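Local coordinates for Bacint_00347 (Bacteroides intestinalis DSM 17393, PDB 5MUM), which is a glycoside hydrolase with a beta-propeller fold, probably a rhamnosidase that cleaves rhamnose-containing glycans, at residues I341-G345 with G346-Y350. Numbering follows the deposited sequence. Where two conformers were deposited one is given.
Sequences IVVDG and GEIFY
Phe349 and Val342 face each other across the two strands of a beta hairpin, as an antiparallel hydrogen-bonded pair. Phe349 N gives a nearly straight bond to Val342 O at 2.9 Å (174° at the hydrogen). Val342 N returns one to Phe349 O at 3.0 Å. Phe349 CG stands anti to its carbonyl carbon (chi1 -56°), which brings one edge of the ring near Val342 O. Val342 CG2 meets Phe349 CB at 3.8 Å. His365 of strand 362-366 also touches the Phe349 ring, the two ring planes at about 45°.

On the other face, Ile341 CG2 reaches Tyr350 CD2 at 3.3 Å, approaching the ring obliquely. Ile341 CA also approaches Phe349 O at 3.2 Å in a CA-H...O contact. Tyr350 OH is hydrogen-bonded to Arg303 O, and Ile341 and Tyr350 both pack on strand 286-292.

A type I' turn, Asp344 to Glu347, closes the hairpin through Gly345 and Gly346, both at positive phi. Asp344 N binds Glu347 O, and Glu347 N binds Asp344 O at 3.0 Å from above the carbonyl plane. The carboxylates of Asp344 and Glu347 lie on the same face as Phe349. Their like charges are not in contact, with Asp344 OD2 and Glu347 OE1 4.4 Å apart. Asp344 OD1 has a long, weak ion pair with Arg400.

The hairpin forms the first two strands of a four-stranded propeller blade. Its chemistry implies a division of labour: four backbone bonds fix the register, and apolar groups pack against neighbouring elements.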
loop_
_atom_site.group_PDB
_atom_site.type_symbol
_atom_site.label_atom_id
_atom_site.label_comp_id
_atom_site.label_asym_id
_atom_site.label_seq_id
_atom_site.Cartn_x
_atom_site.Cartn_y
_atom_site.Cartn_z
ATOM N N ILE A 341 -7.872 -3.306 -2.633
ATOM C CA ILE A 341 -9.323 -3.301 -2.594
ATOM C C ILE A 341 -9.830 -1.903 -2.386
ATOM O O ILE A 341 -9.169 -1.076 -1.730
ATOM C CB ILE A 341 -9.864 -4.152 -1.436
ATOM C CG1 ILE A 341 -9.137 -3.805 -0.132
ATOM C CG2 ILE A 341 -9.711 -5.623 -1.768
ATOM C CD1 ILE A 341 -9.810 -4.314 1.102
ATOM N N VAL A 342 -11.022 -1.663 -2.915
ATOM C CA VAL A 342 -11.796 -0.524 -2.512
ATOM C C VAL A 342 -13.168 -1.023 -2.213
ATOM O O VAL A 342 -13.604 -2.005 -2.798
ATOM C CB VAL A 342 -11.793 0.593 -3.564
ATOM C CG1 VAL A 342 -10.385 1.122 -3.722
ATOM C CG2 VAL A 342 -12.352 0.135 -4.898
ATOM N N VAL A 343 -13.851 -0.370 -1.279
ATOM C CA VAL A 343 -15.168 -0.816 -0.855
ATOM C C VAL A 343 -16.122 0.353 -0.685
ATOM O O VAL A 343 -15.727 1.409 -0.197
ATOM C CB VAL A 343 -15.090 -1.557 0.492
ATOM C CG1 VAL A 343 -14.499 -2.934 0.313
ATOM C CG2 VAL A 343 -14.284 -0.755 1.500
ATOM N N ASP A 344 -17.385 0.133 -1.041
ATOM C CA ASP A 344 -18.437 1.164 -0.949
ATOM C C ASP A 344 -19.611 0.403 -0.351
ATOM O O ASP A 344 -20.246 -0.365 -1.052
ATOM C CB ASP A 344 -18.728 1.691 -2.371
ATOM C CG ASP A 344 -19.765 2.825 -2.430
ATOM O OD1 ASP A 344 -20.042 3.478 -1.409
ATOM O OD2 ASP A 344 -20.250 3.102 -3.557
ATOM N N GLY A 345 -19.829 0.556 0.961
ATOM C CA GLY A 345 -20.978 -0.049 1.673
ATOM C C GLY A 345 -21.159 -1.552 1.451
ATOM O O GLY A 345 -22.209 -2.017 1.017
ATOM N N GLY A 346 -20.113 -2.309 1.708
ATOM C CA GLY A 346 -20.156 -3.756 1.470
ATOM C C GLY A 346 -19.917 -4.222 0.037
ATOM O O GLY A 346 -19.644 -5.407 -0.170
ATOM N N GLU A 347 -20.058 -3.344 -0.955
ATOM C CA GLU A 347 -19.629 -3.666 -2.317
ATOM C C GLU A 347 -18.094 -3.595 -2.367
ATOM O O GLU A 347 -17.510 -2.663 -1.853
ATOM C CB GLU A 347 -20.215 -2.683 -3.290
ATOM C CG GLU A 347 -19.990 -3.044 -4.741
ATOM C CD GLU A 347 -20.659 -2.057 -5.699
ATOM O OE1 GLU A 347 -20.974 -0.920 -5.304
ATOM O OE2 GLU A 347 -20.842 -2.408 -6.879
ATOM N N ILE A 348 -17.469 -4.605 -2.973
ATOM C CA ILE A 348 -16.001 -4.754 -3.004
ATOM C C ILE A 348 -15.463 -4.820 -4.440
ATOM O O ILE A 348 -16.037 -5.512 -5.274
ATOM C CB ILE A 348 -15.566 -6.071 -2.347
ATOM C CG1 ILE A 348 -16.206 -6.254 -0.968
ATOM C CG2 ILE A 348 -14.045 -6.119 -2.240
ATOM C CD1 ILE A 348 -15.553 -5.404 0.107
ATOM N N PHE A 349 -14.377 -4.098 -4.719
ATOM C CA PHE A 349 -13.624 -4.251 -5.973
ATOM C C PHE A 349 -12.251 -4.685 -5.519
ATOM O O PHE A 349 -11.568 -3.962 -4.784
ATOM C CB PHE A 349 -13.560 -2.930 -6.728
ATOM C CG PHE A 349 -14.905 -2.349 -7.003
ATOM C CD1 PHE A 349 -15.583 -1.662 -6.016
ATOM C CD2 PHE A 349 -15.531 -2.550 -8.225
ATOM C CE1 PHE A 349 -16.853 -1.135 -6.248
ATOM C CE2 PHE A 349 -16.802 -2.022 -8.471
ATOM C CZ PHE A 349 -17.461 -1.320 -7.488
ATOM N N TYR A 350 -11.868 -5.861 -5.937
ATOM C CA TYR A 350 -10.698 -6.530 -5.426
ATOM C C TYR A 350 -9.788 -6.727 -6.601
ATOM O O TYR A 350 -10.106 -7.502 -7.487
ATOM C CB TYR A 350 -11.155 -7.863 -4.827
ATOM C CG TYR A 350 -10.150 -8.618 -3.998
ATOM C CD1 TYR A 350 -9.101 -9.317 -4.600
ATOM C CD2 TYR A 350 -10.279 -8.705 -2.634
ATOM C CE1 TYR A 350 -8.197 -10.057 -3.863
ATOM C CE2 TYR A 350 -9.355 -9.410 -1.866
ATOM C CZ TYR A 350 -8.314 -10.093 -2.486
ATOM O OH TYR A 350 -7.421 -10.824 -1.762
#